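Local coordinates for protein Zn-dependent hydrolase, glyoxylase (Echinicola vietnamensis, PDB 6T5K) that is a zinc-dependent metallo-beta-lactamase that probably opens the ring of beta-lactam antibiotics by hydrolysis, at residues 156-160 with 208-213; 175-181 with 215-221; 183-189 with 230-235. All blocks are in the same frame, centred on the assembly; numbering follows the deposited sequence. Where two conformers were deposited one is given.

Along the chain the six segments come in the order 156-160, 175-181, 183-189, 208-213, 215-221, 230-235, so each contact closes its loop across the other two: all three cross and none nests. Contact 1 joins the end of strand 152-157 to the end of helix 201-212. Contact 2 pairs strand 177-181 with strand 218-221, the two strands of a beta-alpha-beta unit whose helix is 201-212. Contact 3 brings the loop after strand 177-181 back to helix 230-239, which follows strand 218-221. L178, I209 and L232 meet where the contacts touch, so both helices share one face of the five-stranded sheet of this metallo-beta-lactamase fold.

Contact 1 of 3, residues 156-160 with 208-213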
ATOM      1  N   VAL A 156      10.573  -2.246   0.062  1.00 13.99           N
ATOM      2  CA  VAL A 156       9.897  -1.118   0.672  1.00 13.62           C
ATOM      3  C   VAL A 156      10.931  -0.016   0.770  1.00 14.85           C
ATOM      4  O   VAL A 156      12.068  -0.285   1.173  1.00 16.89           O
ATOM      5  CB  VAL A 156       9.325  -1.473   2.060  1.00 15.17           C
ATOM      6  CG1 VAL A 156       8.256  -0.452   2.420  1.00 14.40           C
ATOM      7  CG2 VAL A 156       8.797  -2.894   2.106  1.00 16.79           C
ATOM      8  N   HIS A 157      10.575   1.192   0.332  1.00 13.69           N
ATOM      9  CA  HIS A 157      11.586   2.228   0.167  1.00 13.83           C
ATOM     10  C   HIS A 157      11.033   3.583   0.543  1.00 14.07           C
ATOM     11  O   HIS A 157       9.922   3.921   0.145  1.00 14.11           O
ATOM     12  CB  HIS A 157      12.072   2.239  -1.281  1.00 14.80           C
ATOM     13  CG  HIS A 157      13.374   2.936  -1.509  1.00 17.06           C
ATOM     14  ND1 HIS A 157      14.470   2.279  -2.016  1.00 22.38           N
ATOM     15  CD2 HIS A 157      13.744   4.228  -1.357  1.00 19.50           C
ATOM     16  CE1 HIS A 157      15.463   3.137  -2.167  1.00 22.23           C
ATOM     17  NE2 HIS A 157      15.056   4.321  -1.762  1.00 19.31           N
ATOM     18  N   TYR A 158      11.819   4.331   1.324  1.00 14.31           N
ATOM     19  CA  TYR A 158      11.518   5.715   1.661  1.00 15.26           C
ATOM     20  C   TYR A 158      12.230   6.653   0.692  1.00 14.94           C
ATOM     21  O   TYR A 158      13.462   6.619   0.570  1.00 15.98           O
ATOM     22  CB  TYR A 158      11.954   6.008   3.099  1.00 16.36           C
ATOM     23  CG  TYR A 158      11.610   7.382   3.563  1.00 15.43           C
ATOM     24  CD1 TYR A 158      10.276   7.755   3.779  1.00 15.16           C
ATOM     25  CD2 TYR A 158      12.612   8.328   3.792  1.00 15.63           C
ATOM     26  CE1 TYR A 158       9.946   9.015   4.200  1.00 15.55           C
ATOM     27  CE2 TYR A 158      12.291   9.606   4.224  1.00 15.01           C
ATOM     28  CZ  TYR A 158      10.962   9.934   4.431  1.00 14.85           C
ATOM     29  OH  TYR A 158      10.653  11.184   4.853  1.00 16.84           O
ATOM     30  N   PHE A 159      11.456   7.506   0.042  1.00 15.33           N
ATOM     31  CA  PHE A 159      11.975   8.495  -0.885  1.00 14.51           C
ATOM     32  C   PHE A 159      11.751   9.922  -0.418  1.00 15.74           C
ATOM     33  O   PHE A 159      12.134  10.853  -1.146  1.00 16.45           O
ATOM     34  CB  PHE A 159      11.293   8.325  -2.234  1.00 14.40           C
ATOM     35  CG  PHE A 159      11.797   7.164  -3.028  1.00 15.33           C
ATOM     36  CD1 PHE A 159      12.960   7.260  -3.761  1.00 16.19           C
ATOM     37  CD2 PHE A 159      11.099   5.966  -3.046  1.00 14.74           C
ATOM     38  CE1 PHE A 159      13.413   6.201  -4.516  1.00 16.66           C
ATOM     39  CE2 PHE A 159      11.543   4.903  -3.832  1.00 15.49           C
ATOM     40  CZ  PHE A 159      12.709   5.014  -4.537  1.00 16.07           C
ATOM     41  N   GLY A 160      11.171  10.124   0.760  1.00 14.17           N
ATOM     42  CA  GLY A 160      10.917  11.451   1.276  1.00 13.72           C
ATOM     43  C   GLY A 160       9.455  11.684   1.593  1.00 13.70           C
ATOM     44  O   GLY A 160       8.598  10.815   1.437  1.00 14.44           O
ATOM     45  N   LYS A 208      11.669  11.529  -7.469  1.00 15.49           N
ATOM     46  CA  LYS A 208      12.705  10.551  -7.150  1.00 15.21           C
ATOM     47  C   LYS A 208      12.205   9.153  -7.485  1.00 13.82           C
ATOM     48  O   LYS A 208      12.951   8.308  -7.998  1.00 15.49           O
ATOM     49  CB  LYS A 208      13.160  10.592  -5.707  1.00 15.88           C
ATOM     50  CG  LYS A 208      13.896  11.852  -5.383  1.00 18.23           C
ATOM     51  CD  LYS A 208      14.119  11.990  -3.920  1.00 23.26           C
ATOM     52  CE  LYS A 208      14.908  10.859  -3.419  0.80 30.14           C
ATOM     53  NZ  LYS A 208      14.897  10.778  -1.910  0.80 34.37           N
ATOM     54  N   ILE A 209      10.911   8.896  -7.216  1.00 13.62           N
ATOM     55  CA  ILE A 209      10.296   7.593  -7.508  1.00 13.44           C
ATOM     56  C   ILE A 209      10.266   7.336  -9.010  1.00 13.87           C
ATOM     57  O   ILE A 209      10.646   6.264  -9.483  1.00 15.37           O
ATOM     58  CB  ILE A 209       8.875   7.525  -6.907  1.00 15.57           C
ATOM     59  CG1 ILE A 209       8.974   7.556  -5.365  1.00 15.45           C
ATOM     60  CG2 ILE A 209       8.134   6.248  -7.338  1.00 16.72           C
ATOM     61  CD1 ILE A 209       7.679   7.804  -4.666  1.00 17.73           C
ATOM     62  N   SER A 210       9.794   8.316  -9.776  0.50 13.27           N
ATOM     63  CA  SER A 210       9.762   8.150 -11.222  0.50 14.39           C
ATOM     64  C   SER A 210      11.160   7.882 -11.759  0.50 15.26           C
ATOM     65  O   SER A 210      11.359   6.995 -12.601  0.50 15.94           O
ATOM     66  CB  SER A 210       9.196   9.419 -11.851  0.50 16.48           C
ATOM     67  OG  SER A 210       7.889   9.660 -11.366  0.50 17.77           O
ATOM     68  N   THR A 211      12.137   8.641 -11.277  1.00 14.82           N
ATOM     69  CA  THR A 211      13.512   8.474 -11.746  1.00 15.40           C
ATOM     70  C   THR A 211      14.089   7.114 -11.360  1.00 15.62           C
ATOM     71  O   THR A 211      14.942   6.565 -12.074  1.00 17.64           O
ATOM     72  CB  THR A 211      14.355   9.610 -11.169  1.00 17.01           C
ATOM     73  OG1 THR A 211      13.822  10.863 -11.601  1.00 19.41           O
ATOM     74  CG2 THR A 211      15.770   9.550 -11.607  1.00 17.29           C
ATOM     75  N   ALA A 212      13.685   6.578 -10.211  1.00 14.46           N
ATOM     76  CA  ALA A 212      14.196   5.291  -9.751  1.00 14.77           C
ATOM     77  C   ALA A 212      13.582   4.121 -10.514  1.00 14.59           C
ATOM     78  O   ALA A 212      14.244   3.093 -10.696  1.00 15.97           O
ATOM     79  CB  ALA A 212      13.882   5.095  -8.261  1.00 14.59           C
ATOM     80  N   TYR A 213      12.311   4.238 -10.910  1.00 14.58           N
ATOM     81  CA  TYR A 213      11.557   3.132 -11.512  1.00 14.56           C
ATOM     82  C   TYR A 213      10.986   3.544 -12.867  1.00 15.42           C
ATOM     83  O   TYR A 213       9.776   3.559 -13.077  1.00 16.91           O
ATOM     84  CB  TYR A 213      10.444   2.682 -10.569  1.00 15.39           C
ATOM     85  CG  TYR A 213      10.881   2.423  -9.147  1.00 15.10           C
ATOM     86  CD1 TYR A 213      11.853   1.483  -8.846  1.00 14.99           C
ATOM     87  CD2 TYR A 213      10.311   3.119  -8.110  1.00 16.12           C
ATOM     88  CE1 TYR A 213      12.245   1.233  -7.545  1.00 15.80           C
ATOM     89  CE2 TYR A 213      10.688   2.885  -6.802  1.00 16.17           C
ATOM     90  CZ  TYR A 213      11.665   1.946  -6.519  1.00 15.47           C
ATOM     91  OH  TYR A 213      12.010   1.724  -5.203  1.00 17.13           O
TER
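Strand 152-157 runs out at H157, and the chain continues through F159 and G160 past the last turn of helix 201-212, the CA atoms of F159 and K208 lying 6.6 Å apart. This is sheet-to-helix packing in the metallo-beta-lactamase fold: the helix of a beta-alpha-beta unit lies against the C-terminal five-stranded sheet. Y213, the first residue to leave helical angles, still donates its N to I209 O (3.0 Å). G160, at phi 123° and psi 180°, has to be glycine, because a CB would jam against the carbonyl O of F159.

F159 is the hydrophobic centrepiece, a large flat side chain buried against the helix. I209 lies over one face of its ring in a CH-pi contact, CG1 being 3.9 Å from the ring centroid. F159 CZ touches A212 CB at 3.9 Å; the small alanine leaves room for the ring tip. The F159 and Y213 rings are nearly perpendicular, with centroids 5.7 Å apart, and Y213 OH comes to the F159 ring edge. I169 of strand 169-172 touches F159, I209 and Y213, completing the apolar cluster, while H157 ND1 turns to E144. K208 suits the solvent-exposed margin: its aliphatic part passes F159, CB to CD1 being 3.9 Å, and its long chain carries NZ to a hydrogen bond of 2.9 Å with F159 O.

Contact 2 of 3, residues 175-181 with 215-221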
ATOM      1  N   ASP A 175       7.037  -7.918 -11.811  1.00 14.31           N
ATOM      2  CA  ASP A 175       5.916  -7.480 -12.633  1.00 15.31           C
ATOM      3  C   ASP A 175       5.984  -5.978 -12.917  1.00 15.30           C
ATOM      4  O   ASP A 175       5.027  -5.433 -13.501  1.00 16.18           O
ATOM      5  CB  ASP A 175       4.572  -7.787 -11.935  1.00 16.69           C
ATOM      6  CG  ASP A 175       4.275  -9.272 -11.782  1.00 18.50           C
ATOM      7  OD1 ASP A 175       5.049 -10.145 -12.228  1.00 19.47           O
ATOM      8  OD2 ASP A 175       3.217  -9.559 -11.160  1.00 18.78           O
ATOM      9  N   GLN A 176       7.029  -5.293 -12.464  1.00 14.83           N
ATOM     10  CA  GLN A 176       7.166  -3.835 -12.631  1.00 14.48           C
ATOM     11  C   GLN A 176       5.912  -3.115 -12.088  1.00 13.12           C
ATOM     12  O   GLN A 176       5.269  -2.292 -12.748  1.00 14.24           O
ATOM     13  CB  GLN A 176       7.504  -3.436 -14.081  1.00 16.97           C
ATOM     14  CG  GLN A 176       8.953  -3.547 -14.416  1.00 21.47           C
ATOM     15  CD  GLN A 176       9.891  -2.563 -13.618  1.00 24.58           C
ATOM     16  OE1 GLN A 176       9.480  -1.582 -13.069  1.00 21.95           O
ATOM     17  NE2 GLN A 176      11.180  -2.861 -13.634  0.60 28.95           N
ATOM     18  N   VAL A 177       5.636  -3.416 -10.797  1.00 13.86           N
ATOM     19  CA  VAL A 177       4.482  -2.880 -10.094  1.00 13.86           C
ATOM     20  C   VAL A 177       4.949  -2.042  -8.919  1.00 14.48           C
ATOM     21  O   VAL A 177       5.796  -2.466  -8.129  1.00 15.21           O
ATOM     22  CB  VAL A 177       3.587  -4.021  -9.573  1.00 14.60           C
ATOM     23  CG1 VAL A 177       2.409  -3.462  -8.740  1.00 14.72           C
ATOM     24  CG2 VAL A 177       3.063  -4.845 -10.709  1.00 14.33           C
ATOM     25  N   LEU A 178       4.322  -0.895  -8.754  1.00 14.16           N
ATOM     26  CA  LEU A 178       4.573  -0.035  -7.620  1.00 12.94           C
ATOM     27  C   LEU A 178       3.284   0.128  -6.842  1.00 12.69           C
ATOM     28  O   LEU A 178       2.265   0.537  -7.421  1.00 14.68           O
ATOM     29  CB  LEU A 178       5.006   1.368  -8.083  1.00 14.87           C
ATOM     30  CG  LEU A 178       5.412   2.316  -6.946  1.00 18.24           C
ATOM     31  CD1 LEU A 178       6.880   2.150  -6.629  1.00 18.19           C
ATOM     32  CD2 LEU A 178       5.112   3.771  -7.268  1.00 20.71           C
ATOM     33  N   PHE A 179       3.350  -0.133  -5.532  1.00 13.62           N
ATOM     34  CA  PHE A 179       2.306   0.302  -4.614  1.00 14.14           C
ATOM     35  C   PHE A 179       2.730   1.673  -4.087  1.00 14.83           C
ATOM     36  O   PHE A 179       3.655   1.781  -3.265  1.00 14.46           O
ATOM     37  CB  PHE A 179       2.050  -0.666  -3.465  1.00 13.76           C
ATOM     38  CG  PHE A 179       0.947  -0.191  -2.579  1.00 14.18           C
ATOM     39  CD1 PHE A 179      -0.352  -0.151  -3.044  1.00 15.89           C
ATOM     40  CD2 PHE A 179       1.215   0.266  -1.301  1.00 16.24           C
ATOM     41  CE1 PHE A 179      -1.369   0.338  -2.245  1.00 16.05           C
ATOM     42  CE2 PHE A 179       0.214   0.764  -0.501  1.00 16.34           C
ATOM     43  CZ  PHE A 179      -1.093   0.778  -0.961  1.00 16.27           C
ATOM     44  N   GLY A 180       2.070   2.728  -4.584  1.00 15.45           N
ATOM     45  CA  GLY A 180       2.414   4.083  -4.193  1.00 15.46           C
ATOM     46  C   GLY A 180       1.800   4.518  -2.887  1.00 16.31           C
ATOM     47  O   GLY A 180       2.289   5.463  -2.273  1.00 18.43           O
ATOM     48  N   GLY A 181       0.764   3.822  -2.432  1.00 16.45           N
ATOM     49  CA  GLY A 181       0.051   4.264  -1.249  1.00 16.08           C
ATOM     50  C   GLY A 181      -0.471   5.675  -1.454  1.00 16.36           C
ATOM     51  O   GLY A 181      -0.618   6.140  -2.588  1.00 16.79           O
ATOM     52  N   ASN A 215      10.751   1.967 -15.554  1.00 16.10           N
ATOM     53  CA  ASN A 215      10.167   0.884 -16.323  1.00 18.99           C
ATOM     54  C   ASN A 215       8.856   0.386 -15.753  1.00 16.55           C
ATOM     55  O   ASN A 215       8.342  -0.631 -16.226  1.00 16.60           O
ATOM     56  CB  ASN A 215      11.151  -0.279 -16.430  1.00 24.43           C
ATOM     57  CG  ASN A 215      12.492   0.165 -16.964  1.00 29.60           C
ATOM     58  OD1 ASN A 215      13.547  -0.012 -16.319  1.00 31.91           O
ATOM     59  ND2 ASN A 215      12.458   0.830 -18.110  1.00 29.57           N
ATOM     60  N   LEU A 216       8.293   1.080 -14.770  1.00 14.84           N
ATOM     61  CA  LEU A 216       7.051   0.617 -14.173  1.00 15.06           C
ATOM     62  C   LEU A 216       5.972   0.418 -15.228  1.00 15.82           C
ATOM     63  O   LEU A 216       5.773   1.255 -16.119  1.00 16.10           O
ATOM     64  CB  LEU A 216       6.552   1.604 -13.135  1.00 16.60           C
ATOM     65  CG  LEU A 216       7.335   1.560 -11.834  1.00 15.30           C
ATOM     66  CD1 LEU A 216       6.958   2.770 -10.995  1.00 15.84           C
ATOM     67  CD2 LEU A 216       7.061   0.275 -11.086  1.00 17.54           C
ATOM     68  N   ARG A 217       5.189  -0.642 -15.036  1.00 15.35           N
ATOM     69  CA  ARG A 217       4.027  -0.916 -15.861  1.00 16.14           C
ATOM     70  C   ARG A 217       2.720  -0.671 -15.152  1.00 15.43           C
ATOM     71  O   ARG A 217       1.723  -0.382 -15.814  1.00 17.70           O
ATOM     72  CB  ARG A 217       4.049  -2.365 -16.356  1.00 18.05           C
ATOM     73  CG  ARG A 217       5.257  -2.621 -17.197  1.00 20.58           C
ATOM     74  CD  ARG A 217       5.104  -3.787 -18.119  1.00 24.73           C
ATOM     75  NE  ARG A 217       5.213  -5.043 -17.402  1.00 27.71           N
ATOM     76  CZ  ARG A 217       6.360  -5.647 -17.088  1.00 31.48           C
ATOM     77  NH1 ARG A 217       7.518  -5.097 -17.402  1.00 31.76           N
ATOM     78  NH2 ARG A 217       6.341  -6.816 -16.455  1.00 32.53           N
ATOM     79  N   LEU A 218       2.704  -0.799 -13.829  1.00 14.31           N
ATOM     80  CA  LEU A 218       1.476  -0.668 -13.062  1.00 14.39           C
ATOM     81  C   LEU A 218       1.791   0.098 -11.791  1.00 15.53           C
ATOM     82  O   LEU A 218       2.754  -0.234 -11.089  1.00 15.35           O
ATOM     83  CB  LEU A 218       0.872  -2.043 -12.711  1.00 17.48           C
ATOM     84  CG  LEU A 218      -0.441  -2.075 -11.902  1.00 25.14           C
ATOM     85  CD1 LEU A 218      -1.609  -1.607 -12.720  1.00 30.62           C
ATOM     86  CD2 LEU A 218      -0.639  -3.493 -11.417  1.00 29.09           C
ATOM     87  N   VAL A 219       0.973   1.115 -11.508  1.00 14.14           N
ATOM     88  CA  VAL A 219       1.098   1.942 -10.313  1.00 13.76           C
ATOM     89  C   VAL A 219      -0.247   1.917  -9.601  1.00 14.02           C
ATOM     90  O   VAL A 219      -1.278   2.247 -10.205  1.00 15.01           O
ATOM     91  CB  VAL A 219       1.496   3.386 -10.682  1.00 13.77           C
ATOM     92  CG1 VAL A 219       1.526   4.292  -9.459  1.00 14.63           C
ATOM     93  CG2 VAL A 219       2.856   3.392 -11.357  1.00 15.28           C
ATOM     94  N   ILE A 220      -0.225   1.563  -8.316  1.00 13.14           N
ATOM     95  CA  ILE A 220      -1.421   1.420  -7.486  1.00 14.93           C
ATOM     96  C   ILE A 220      -1.427   2.571  -6.485  1.00 15.85           C
ATOM     97  O   ILE A 220      -0.521   2.653  -5.638  1.00 16.15           O
ATOM     98  CB  ILE A 220      -1.458   0.081  -6.744  1.00 15.88           C
ATOM     99  CG1 ILE A 220      -1.385  -1.109  -7.692  1.00 16.53           C
ATOM    100  CG2 ILE A 220      -2.691   0.032  -5.815  1.00 16.54           C
ATOM    101  CD1 ILE A 220      -0.914  -2.357  -6.974  1.00 17.03           C
ATOM    102  N   PRO A 221      -2.379   3.493  -6.568  1.00 14.25           N
ATOM    103  CA  PRO A 221      -2.460   4.601  -5.610  1.00 14.89           C
ATOM    104  C   PRO A 221      -3.175   4.136  -4.356  1.00 16.40           C
ATOM    105  O   PRO A 221      -3.782   3.076  -4.322  1.00 16.52           O
ATOM    106  CB  PRO A 221      -3.336   5.622  -6.356  1.00 15.61           C
ATOM    107  CG  PRO A 221      -4.296   4.728  -7.132  1.00 17.34           C
ATOM    108  CD  PRO A 221      -3.495   3.525  -7.542  1.00 15.26           C
TER
HETATM  109  O   HOH W   1      11.199   0.452 -12.945  1.00 29.36           O
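Q176 adopts left-handed backbone angles (phi 54°, psi 56°), uncommon for a non-glycine residue, and with V177 forms a G1 beta bulge opposite F172 of strand 169-172. Its carbonyl faces the other segment, where Q176 O accepts two hydrogen bonds, from R217 N (2.8 Å) and L218 N (3.2 Å).

From there strands 177-181 and 218-221 pair in parallel, their axes 4.7 Å apart and 19° from aligned, closing a beta-alpha-beta crossover through helix 201-212. L178 N donates to L218 O (2.9 Å), L178 O accepts from I220 N (2.8 Å), and G180 N donates to I220 O (2.8 Å). Successive apolar side chains point to alternate faces of the sheet: V177, F179, L218 and I220 face strand 54-63, where M59 touches all but L218, whereas L178 and V219 face helix 230-239. F179 CD1 meets I220 CG2 at 3.6 Å. At the exposed start, a water bridges Q176 OE1 (2.7 Å) and N215 N (3.1 Å), and the R217 guanidinium lies over Q176 CB. Polar bonding is thus almost all backbone, leaving the side chains to fill both faces of the sheet, and the paired strand 177-181 is followed directly by the zinc ligand C182.

Contact 3 of 3, residues 183-189 with 230-235; sequences LIKANGA and TLLHYT
Two hydroxyls of helix 230-239 hold the loop 183-189, which starts just after the zinc ligand C182 of this metallo-beta-lactamase fold, whose sequence groups with subclass B1. Y234 OH donates to A189 O at 2.5 Å, and T235 OG1 accepts from K185 N at 2.9 Å while donating to L231 O, one turn back, at 2.8 Å; with chi1 m, OG1 plays both roles.

The loop contains no regular helix or strand. I184 and K185 are extended (phi/psi -110/130° and -94/147°), and a type II turn follows from A186 to A189, with N187 at -58/128° and G188 at 79/1°, closed by A189 N to A186 O, 2.9 Å. The positive phi suits glycine. The helix keeps alpha-helical angles (phi -58 to -68° from L231 on, T230 at -45/-41°), with CA of L231 5.3 Å from that of N187, and CA of T235 5.6 Å from that of K185.

Y234, chi1 t and chi2 75°, lays one ring face against N187 CA and G188 N, its length letting OH reach the last residue of the turn. K185 (chi1 and chi2 m) sends NZ away to K191 O; it lies three residues after C182, where many B1 relatives have a substrate-binding lysine. Beneath, I184 (m, m) and the leucines pack over V219 of strand 218-221. L231 (chi1 -87°, chi2 p) sets CG 3.5 Å from K185 O, and L232 (m, t) brings CD2 within 3.6 Å of I184 CD1.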
ATOM      1  N   LEU A 183       0.764   8.484  -1.094  1.00 15.07           N
ATOM      2  CA  LEU A 183       1.680   9.420  -1.735  1.00 15.01           C
ATOM      3  C   LEU A 183       1.390   9.566  -3.213  1.00 13.38           C
ATOM      4  O   LEU A 183       1.746  10.596  -3.800  1.00 15.32           O
ATOM      5  CB  LEU A 183       3.101   8.872  -1.565  1.00 15.06           C
ATOM      6  CG  LEU A 183       4.315   9.585  -2.132  1.00 16.39           C
ATOM      7  CD1 LEU A 183       4.485  10.920  -1.497  1.00 14.59           C
ATOM      8  CD2 LEU A 183       5.507   8.660  -1.913  1.00 16.68           C
ATOM      9  N   ILE A 184       0.790   8.551  -3.839  1.00 14.16           N
ATOM     10  CA  ILE A 184       0.475   8.587  -5.259  1.00 14.14           C
ATOM     11  C   ILE A 184      -1.031   8.694  -5.435  1.00 13.70           C
ATOM     12  O   ILE A 184      -1.785   7.929  -4.822  1.00 15.59           O
ATOM     13  CB  ILE A 184       1.035   7.371  -6.010  1.00 14.53           C
ATOM     14  CG1 ILE A 184       2.564   7.272  -5.815  1.00 14.10           C
ATOM     15  CG2 ILE A 184       0.612   7.422  -7.494  1.00 16.15           C
ATOM     16  CD1 ILE A 184       3.318   8.528  -6.202  1.00 14.22           C
ATOM     17  N   LYS A 185      -1.455   9.657  -6.260  1.00 14.90           N
ATOM     18  CA  LYS A 185      -2.855   9.878  -6.591  1.00 15.10           C
ATOM     19  C   LYS A 185      -3.262   9.152  -7.863  1.00 14.71           C
ATOM     20  O   LYS A 185      -2.463   8.964  -8.782  1.00 15.06           O
ATOM     21  CB  LYS A 185      -3.154  11.363  -6.778  1.00 17.71           C
ATOM     22  CG  LYS A 185      -2.815  12.181  -5.564  1.00 19.19           C
ATOM     23  CD  LYS A 185      -3.559  11.696  -4.340  1.00 21.96           C
ATOM     24  CE  LYS A 185      -3.408  12.696  -3.172  1.00 25.45           C
ATOM     25  NZ  LYS A 185      -4.130  12.277  -1.982  1.00 30.39           N
ATOM     26  N   ALA A 186      -4.520   8.710  -7.892  1.00 15.99           N
ATOM     27  CA  ALA A 186      -5.109   8.229  -9.133  1.00 15.45           C
ATOM     28  C   ALA A 186      -5.121   9.343 -10.168  1.00 16.70           C
ATOM     29  O   ALA A 186      -5.182  10.528  -9.832  1.00 17.38           O
ATOM     30  CB  ALA A 186      -6.538   7.745  -8.883  1.00 16.82           C
ATOM     31  N   ASN A 187      -5.095   8.948 -11.443  1.00 16.32           N
ATOM     32  CA  ASN A 187      -5.119   9.919 -12.526  1.00 17.20           C
ATOM     33  C   ASN A 187      -6.375  10.787 -12.414  1.00 18.26           C
ATOM     34  O   ASN A 187      -7.494  10.282 -12.302  1.00 20.07           O
ATOM     35  CB  ASN A 187      -5.074   9.211 -13.884  1.00 18.84           C
ATOM     36  CG  ASN A 187      -4.661  10.137 -15.014  1.00 20.43           C
ATOM     37  OD1 ASN A 187      -3.979  11.146 -14.802  1.00 23.10           O
ATOM     38  ND2 ASN A 187      -5.064   9.789 -16.222  1.00 22.33           N
ATOM     39  N   GLY A 188      -6.184  12.105 -12.427  1.00 18.05           N
ATOM     40  CA  GLY A 188      -7.280  13.039 -12.339  1.00 20.16           C
ATOM     41  C   GLY A 188      -7.828  13.256 -10.940  1.00 21.16           C
ATOM     42  O   GLY A 188      -8.771  14.048 -10.785  1.00 23.08           O
ATOM     43  N   ALA A 189      -7.270  12.602  -9.917  1.00 20.64           N
ATOM     44  CA  ALA A 189      -7.828  12.728  -8.582  1.00 21.05           C
ATOM     45  C   ALA A 189      -7.396  14.035  -7.927  1.00 21.16           C
ATOM     46  O   ALA A 189      -6.429  14.688  -8.335  1.00 21.62           O
ATOM     47  CB  ALA A 189      -7.384  11.579  -7.689  1.00 23.97           C
ATOM     48  N   THR A 230       1.661   6.993 -15.783  1.00 14.30           N
ATOM     49  CA  THR A 230       0.897   8.238 -15.787  1.00 13.79           C
ATOM     50  C   THR A 230       0.641   8.733 -14.368  1.00 14.47           C
ATOM     51  O   THR A 230       0.674   9.936 -14.105  1.00 15.56           O
ATOM     52  CB  THR A 230      -0.445   7.986 -16.480  1.00 14.68           C
ATOM     53  OG1 THR A 230      -0.222   7.611 -17.844  1.00 14.54           O
ATOM     54  CG2 THR A 230      -1.325   9.203 -16.458  1.00 16.20           C
ATOM     55  N   LEU A 231       0.317   7.825 -13.447  1.00 14.80           N
ATOM     56  CA  LEU A 231      -0.061   8.267 -12.106  1.00 13.42           C
ATOM     57  C   LEU A 231       1.060   9.016 -11.416  1.00 14.41           C
ATOM     58  O   LEU A 231       0.801   9.949 -10.639  1.00 14.49           O
ATOM     59  CB  LEU A 231      -0.475   7.089 -11.237  1.00 14.93           C
ATOM     60  CG  LEU A 231      -1.952   6.691 -11.352  1.00 14.57           C
ATOM     61  CD1 LEU A 231      -2.250   6.233 -12.755  1.00 16.25           C
ATOM     62  CD2 LEU A 231      -2.331   5.588 -10.399  1.00 15.79           C
ATOM     63  N   LEU A 232       2.309   8.606 -11.658  1.00 13.76           N
ATOM     64  CA  LEU A 232       3.440   9.296 -11.055  1.00 13.88           C
ATOM     65  C   LEU A 232       3.566  10.697 -11.611  1.00 13.87           C
ATOM     66  O   LEU A 232       3.759  11.648 -10.856  1.00 15.00           O
ATOM     67  CB  LEU A 232       4.734   8.537 -11.307  1.00 14.63           C
ATOM     68  CG  LEU A 232       4.798   7.125 -10.732  1.00 14.21           C
ATOM     69  CD1 LEU A 232       6.201   6.496 -10.991  1.00 16.54           C
ATOM     70  CD2 LEU A 232       4.446   7.065  -9.240  1.00 16.18           C
ATOM     71  N   HIS A 233       3.457  10.831 -12.922  1.00 14.37           N
ATOM     72  CA  HIS A 233       3.553  12.140 -13.553  1.00 14.41           C
ATOM     73  C   HIS A 233       2.387  13.026 -13.164  1.00 15.16           C
ATOM     74  O   HIS A 233       2.575  14.220 -12.900  1.00 16.74           O
ATOM     75  CB  HIS A 233       3.644  11.952 -15.053  1.00 15.08           C
ATOM     76  CG  HIS A 233       4.824  11.145 -15.470  1.00 16.50           C
ATOM     77  ND1 HIS A 233       4.798  10.280 -16.542  1.00 17.10           N
ATOM     78  CD2 HIS A 233       6.061  11.044 -14.930  1.00 19.33           C
ATOM     79  CE1 HIS A 233       5.989   9.712 -16.667  1.00 17.81           C
ATOM     80  NE2 HIS A 233       6.763  10.145 -15.686  1.00 19.55           N
ATOM     81  N   TYR A 234       1.182  12.460 -13.136  1.00 15.30           N
ATOM     82  CA  TYR A 234       0.015  13.200 -12.690  1.00 13.82           C
ATOM     83  C   TYR A 234       0.202  13.730 -11.274  1.00 15.88           C
ATOM     84  O   TYR A 234      -0.096  14.894 -10.990  1.00 15.92           O
ATOM     85  CB  TYR A 234      -1.223  12.304 -12.733  1.00 15.18           C
ATOM     86  CG  TYR A 234      -2.405  13.065 -12.200  1.00 15.18           C
ATOM     87  CD1 TYR A 234      -3.009  14.046 -12.967  1.00 16.23           C
ATOM     88  CD2 TYR A 234      -2.886  12.837 -10.919  1.00 15.36           C
ATOM     89  CE1 TYR A 234      -4.061  14.787 -12.458  1.00 17.61           C
ATOM     90  CE2 TYR A 234      -3.909  13.587 -10.392  1.00 17.58           C
ATOM     91  CZ  TYR A 234      -4.496  14.557 -11.159  1.00 18.25           C
ATOM     92  OH  TYR A 234      -5.542  15.296 -10.643  1.00 21.66           O
ATOM     93  N   THR A 235       0.709  12.883 -10.377  1.00 14.60           N
ATOM     94  CA  THR A 235       0.846  13.279  -8.984  1.00 14.19           C
ATOM     95  C   THR A 235       1.895  14.361  -8.830  1.00 14.20           C
ATOM     96  O   THR A 235       1.689  15.332  -8.099  1.00 16.11           O
ATOM     97  CB  THR A 235       1.218  12.077  -8.123  1.00 14.54           C
ATOM     98  OG1 THR A 235       0.160  11.114  -8.205  1.00 15.34           O
ATOM     99  CG2 THR A 235       1.386  12.476  -6.694  1.00 15.82           C
TER